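Radical SAM domain protein (Methanothrix thermoacetophila, PDB 6Y1X) is the radical SAM enzyme NifB, which carries [4Fe-4S] clusters and probably acts as carbide synthase in maturation of the nitrogenase iron-molybdenum cofactor. Local coordinates at residues P87-L98 and T124-L135. Sequence-based numbering, arbitrary orientation.
Sequences PQEALERVDEVL and TLRLVGEKYPHL
The Y132 ring takes L98 on one face. Methyl CD1 of L98 sits over the ring centre, 3.5 Å from the Y132 centroid and 3° off the ring normal, a CH-pi contact. The opposite face is covered toward its rim by CG of K131, the preceding residue. At the ring edge, in plane, lies OD1 of D95. The exact place of OD1 is uncertain, because it is modelled too close to the phenol oxygen. V94 CG1 approaches obliquely, 3.7 Å from Y132 CE2.

D95 forms a salt bridge with K131. It includes a weak hydrogen bond from K131 NZ to D95 OD2, 3.0 Å; the distance to OD1 is uncertain. The lysine chain is extended, with CG anti to the backbone N (chi1 -176°), and this carries the amine across to the carboxylate.

Helices 87-100 and 119-131 are neighbours on the outside of the six-stranded parallel sheet, the partial TIM barrel, (βα)6, of radical SAM enzymes. Strand 104-109 lies between them in the chain, and strand 136-141 follows the second. The axes of 87-98 and 124-131 come within 9.2 Å and cross at -35°, running in roughly the same direction. V94 also packs on M51 of strand 49-52, and V128 on L137 of strand 136-141.

The rest of the contact is mostly apolar. L91 CD1 meets V128 CG2 at 4.1 Å, the two side chains lying alongside and pointing opposite ways. L91 CD2 lies against CB of L127. L98 CD1 also touches L135 CD1, and L135 reaches V107 of strand 104-109. At the N-terminal end, L127 CD1 packs on P87 CB. A90 CB meets T124 CG2 at 3.9 Å. T124 OG1 lies against P87 CA, but its hydrogen bond is with E120 O, one turn earlier in its own helix.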
loop_
_atom_site.group_PDB
_atom_site.type_symbol
_atom_site.label_atom_id
_atom_site.label_comp_id
_atom_site.label_asym_id
_atom_site.label_seq_id
_atom_site.Cartn_x
_atom_site.Cartn_y
_atom_site.Cartn_z
ATOM N N PRO A 87 1.112 -2.847 -20.015
ATOM C CA PRO A 87 -0.331 -2.576 -19.887
ATOM C C PRO A 87 -1.203 -3.464 -20.760
ATOM O O PRO A 87 -2.251 -3.938 -20.304
ATOM C CB PRO A 87 -0.429 -1.100 -20.287
ATOM C CG PRO A 87 0.871 -0.528 -19.811
ATOM C CD PRO A 87 1.895 -1.599 -20.106
ATOM N N GLN A 88 -0.793 -3.706 -22.005
ATOM C CA GLN A 88 -1.588 -4.542 -22.895
ATOM C C GLN A 88 -1.647 -5.980 -22.393
ATOM O O GLN A 88 -2.717 -6.599 -22.390
ATOM C CB GLN A 88 -1.015 -4.485 -24.311
ATOM C CG GLN A 88 -2.064 -4.542 -25.404
ATOM C CD GLN A 88 -3.040 -3.382 -25.327
ATOM O OE1 GLN A 88 -2.642 -2.216 -25.354
ATOM N NE2 GLN A 88 -4.326 -3.697 -25.220
ATOM N N GLU A 89 -0.508 -6.528 -21.962
ATOM C CA GLU A 89 -0.497 -7.882 -21.423
ATOM C C GLU A 89 -1.338 -7.979 -20.156
ATOM O O GLU A 89 -2.056 -8.964 -19.951
ATOM C CB GLU A 89 0.941 -8.324 -21.148
ATOM C CG GLU A 89 1.772 -8.514 -22.403
ATOM C CD GLU A 89 3.259 -8.562 -22.121
ATOM O OE1 GLU A 89 3.658 -8.323 -20.962
ATOM O OE2 GLU A 89 4.030 -8.832 -23.066
ATOM N N ALA A 90 -1.265 -6.960 -19.296
ATOM C CA ALA A 90 -2.048 -6.974 -18.064
ATOM C C ALA A 90 -3.540 -6.998 -18.365
ATOM O O ALA A 90 -4.300 -7.726 -17.715
ATOM C CB ALA A 90 -1.689 -5.767 -17.200
ATOM N N LEU A 91 -3.980 -6.203 -19.342
ATOM C CA LEU A 91 -5.382 -6.237 -19.746
ATOM C C LEU A 91 -5.768 -7.620 -20.256
ATOM O O LEU A 91 -6.874 -8.106 -19.986
ATOM C CB LEU A 91 -5.655 -5.172 -20.809
ATOM C CG LEU A 91 -7.105 -5.081 -21.287
ATOM C CD1 LEU A 91 -8.028 -4.718 -20.132
ATOM C CD2 LEU A 91 -7.231 -4.071 -22.413
ATOM N N GLU A 92 -4.869 -8.267 -21.002
ATOM C CA GLU A 92 -5.142 -9.616 -21.484
ATOM C C GLU A 92 -5.267 -10.608 -20.333
ATOM O O GLU A 92 -6.072 -11.544 -20.403
ATOM C CB GLU A 92 -4.041 -10.052 -22.448
ATOM C CG GLU A 92 -4.024 -9.272 -23.749
ATOM C CD GLU A 92 -2.793 -9.559 -24.581
ATOM O OE1 GLU A 92 -2.698 -9.024 -25.706
ATOM O OE2 GLU A 92 -1.915 -10.312 -24.109
ATOM N N ARG A 93 -4.466 -10.442 -19.276
ATOM C CA ARG A 93 -4.617 -11.332 -18.128
ATOM C C ARG A 93 -5.955 -11.114 -17.433
ATOM O O ARG A 93 -6.582 -12.075 -16.970
ATOM C CB ARG A 93 -3.462 -11.167 -17.141
ATOM C CG ARG A 93 -3.562 -12.167 -15.989
ATOM C CD ARG A 93 -2.403 -12.076 -15.027
ATOM N NE ARG A 93 -1.180 -12.635 -15.597
ATOM N N VAL A 94 -6.403 -9.859 -17.341
ATOM C CA VAL A 94 -7.727 -9.578 -16.790
ATOM C C VAL A 94 -8.800 -10.290 -17.601
ATOM O O VAL A 94 -9.708 -10.917 -17.041
ATOM C CB VAL A 94 -7.979 -8.060 -16.740
ATOM C CG1 VAL A 94 -9.375 -7.781 -16.234
ATOM C CG2 VAL A 94 -6.975 -7.394 -15.833
ATOM N N ASP A 95 -8.725 -10.181 -18.930
ATOM C CA ASP A 95 -9.673 -10.873 -19.799
ATOM C C ASP A 95 -9.780 -12.348 -19.433
ATOM O O ASP A 95 -10.881 -12.877 -19.243
ATOM C CB ASP A 95 -9.258 -10.722 -21.265
ATOM C CG ASP A 95 -9.405 -9.300 -21.773
ATOM O OD1 ASP A 95 -10.283 -8.568 -21.268
ATOM O OD2 ASP A 95 -8.660 -8.923 -22.703
ATOM N N GLU A 96 -8.636 -13.027 -19.309
ATOM C CA GLU A 96 -8.667 -14.470 -19.098
ATOM C C GLU A 96 -9.125 -14.823 -17.689
ATOM O O GLU A 96 -9.863 -15.798 -17.501
ATOM C CB GLU A 96 -7.287 -15.067 -19.374
ATOM C CG GLU A 96 -6.820 -14.917 -20.812
ATOM N N VAL A 97 -8.697 -14.055 -16.683
ATOM C CA VAL A 97 -9.138 -14.328 -15.317
ATOM C C VAL A 97 -10.644 -14.128 -15.192
ATOM O O VAL A 97 -11.359 -14.972 -14.638
ATOM C CB VAL A 97 -8.366 -13.452 -14.314
ATOM C CG1 VAL A 97 -8.990 -13.556 -12.930
ATOM C CG2 VAL A 97 -6.907 -13.871 -14.271
ATOM N N LEU A 98 -11.153 -13.011 -15.721
ATOM C CA LEU A 98 -12.591 -12.773 -15.704
ATOM C C LEU A 98 -13.372 -13.806 -16.507
ATOM O O LEU A 98 -14.599 -13.859 -16.375
ATOM C CB LEU A 98 -12.908 -11.367 -16.223
ATOM C CG LEU A 98 -12.371 -10.217 -15.368
ATOM C CD1 LEU A 98 -12.810 -8.876 -15.936
ATOM C CD2 LEU A 98 -12.832 -10.372 -13.927
ATOM N N THR A 124 -2.467 1.076 -17.385
ATOM C CA THR A 124 -3.136 -0.199 -17.146
ATOM C C THR A 124 -4.521 0.004 -16.542
ATOM O O THR A 124 -5.510 -0.554 -17.030
ATOM C CB THR A 124 -2.289 -1.066 -16.216
ATOM O OG1 THR A 124 -1.041 -1.373 -16.846
ATOM C CG2 THR A 124 -3.019 -2.353 -15.888
ATOM N N LEU A 125 -4.614 0.813 -15.486
ATOM C CA LEU A 125 -5.897 0.992 -14.821
ATOM C C LEU A 125 -6.862 1.796 -15.676
ATOM O O LEU A 125 -8.080 1.652 -15.534
ATOM C CB LEU A 125 -5.696 1.663 -13.468
ATOM C CG LEU A 125 -4.991 0.778 -12.445
ATOM C CD1 LEU A 125 -4.713 1.582 -11.208
ATOM C CD2 LEU A 125 -5.823 -0.458 -12.118
ATOM N N ARG A 126 -6.342 2.645 -16.562
ATOM C CA ARG A 126 -7.196 3.304 -17.541
ATOM C C ARG A 126 -7.779 2.291 -18.522
ATOM O O ARG A 126 -8.962 2.370 -18.876
ATOM C CB ARG A 126 -6.401 4.380 -18.279
ATOM C CG ARG A 126 -7.216 5.189 -19.264
ATOM C CD ARG A 126 -6.323 5.946 -20.232
ATOM N NE ARG A 126 -5.595 5.048 -21.127
ATOM C CZ ARG A 126 -6.094 4.549 -22.255
ATOM N NH1 ARG A 126 -7.331 4.854 -22.630
ATOM N NH2 ARG A 126 -5.359 3.743 -23.011
ATOM N N LEU A 127 -6.967 1.326 -18.963
ATOM C CA LEU A 127 -7.466 0.292 -19.864
ATOM C C LEU A 127 -8.479 -0.614 -19.172
ATOM O O LEU A 127 -9.533 -0.920 -19.740
ATOM C CB LEU A 127 -6.305 -0.545 -20.406
ATOM C CG LEU A 127 -5.357 0.065 -21.439
ATOM C CD1 LEU A 127 -4.202 -0.889 -21.708
ATOM C CD2 LEU A 127 -6.096 0.385 -22.730
ATOM N N VAL A 128 -8.182 -1.041 -17.945
ATOM C CA VAL A 128 -9.083 -1.942 -17.231
ATOM C C VAL A 128 -10.404 -1.249 -16.918
ATOM O O VAL A 128 -11.484 -1.810 -17.140
ATOM C CB VAL A 128 -8.405 -2.471 -15.955
ATOM C CG1 VAL A 128 -9.413 -3.206 -15.082
ATOM C CG2 VAL A 128 -7.236 -3.372 -16.319
ATOM N N GLY A 129 -10.337 -0.027 -16.383
ATOM C CA GLY A 129 -11.552 0.665 -15.980
ATOM C C GLY A 129 -12.485 0.943 -17.140
ATOM O O GLY A 129 -13.709 0.883 -16.997
ATOM N N GLU A 130 -11.922 1.253 -18.306
ATOM C CA GLU A 130 -12.749 1.584 -19.455
ATOM C C GLU A 130 -13.426 0.349 -20.036
ATOM O O GLU A 130 -14.555 0.439 -20.525
ATOM C CB GLU A 130 -11.901 2.284 -20.515
ATOM C CG GLU A 130 -11.577 3.726 -20.176
ATOM C CD GLU A 130 -10.547 4.329 -21.109
ATOM O OE1 GLU A 130 -10.242 3.705 -22.147
ATOM O OE2 GLU A 130 -10.043 5.431 -20.805
ATOM N N LYS A 131 -12.768 -0.807 -19.982
ATOM C CA LYS A 131 -13.361 -2.025 -20.517
ATOM C C LYS A 131 -14.258 -2.739 -19.513
ATOM O O LYS A 131 -15.261 -3.345 -19.911
ATOM C CB LYS A 131 -12.250 -2.966 -20.994
ATOM C CG LYS A 131 -12.731 -4.236 -21.668
ATOM C CD LYS A 131 -11.562 -4.998 -22.267
ATOM C CE LYS A 131 -12.010 -6.301 -22.905
ATOM N NZ LYS A 131 -10.855 -7.059 -23.454
ATOM N N TYR A 132 -13.935 -2.664 -18.220
ATOM C CA TYR A 132 -14.656 -3.378 -17.163
ATOM C C TYR A 132 -15.017 -2.389 -16.063
ATOM O O TYR A 132 -14.396 -2.383 -14.990
ATOM C CB TYR A 132 -13.818 -4.527 -16.600
ATOM C CG TYR A 132 -13.437 -5.589 -17.608
ATOM C CD1 TYR A 132 -14.399 -6.414 -18.174
ATOM C CD2 TYR A 132 -12.116 -5.759 -17.999
ATOM C CE1 TYR A 132 -14.054 -7.383 -19.096
ATOM C CE2 TYR A 132 -11.762 -6.730 -18.921
ATOM C CZ TYR A 132 -12.735 -7.537 -19.466
ATOM O OH TYR A 132 -12.391 -8.505 -20.384
ATOM N N PRO A 133 -16.032 -1.551 -16.284
ATOM C CA PRO A 133 -16.405 -0.553 -15.263
ATOM C C PRO A 133 -16.919 -1.144 -13.960
ATOM O O PRO A 133 -16.962 -0.428 -12.952
ATOM C CB PRO A 133 -17.493 0.282 -15.959
ATOM C CG PRO A 133 -17.390 -0.044 -17.408
ATOM C CD PRO A 133 -16.829 -1.420 -17.513
ATOM N N HIS A 134 -17.323 -2.417 -13.941
ATOM C CA HIS A 134 -17.807 -3.016 -12.701
ATOM C C HIS A 134 -16.685 -3.273 -11.706
ATOM O O HIS A 134 -16.933 -3.314 -10.495
ATOM C CB HIS A 134 -18.537 -4.324 -13.002
ATOM C CG HIS A 134 -19.056 -5.024 -11.782
ATOM N ND1 HIS A 134 -20.081 -4.521 -11.010
ATOM C CD2 HIS A 134 -18.691 -6.194 -11.206
ATOM C CE1 HIS A 134 -20.322 -5.349 -10.009
ATOM N NE2 HIS A 134 -19.494 -6.372 -10.105
ATOM N N LEU A 135 -15.458 -3.446 -12.183
ATOM C CA LEU A 135 -14.361 -3.780 -11.289
ATOM C C LEU A 135 -14.010 -2.615 -10.371
ATOM O O LEU A 135 -13.982 -1.452 -10.786
ATOM C CB LEU A 135 -13.135 -4.198 -12.099
ATOM C CG LEU A 135 -13.260 -5.583 -12.735
ATOM C CD1 LEU A 135 -12.152 -5.817 -13.747
ATOM C CD2 LEU A 135 -13.265 -6.671 -11.674
#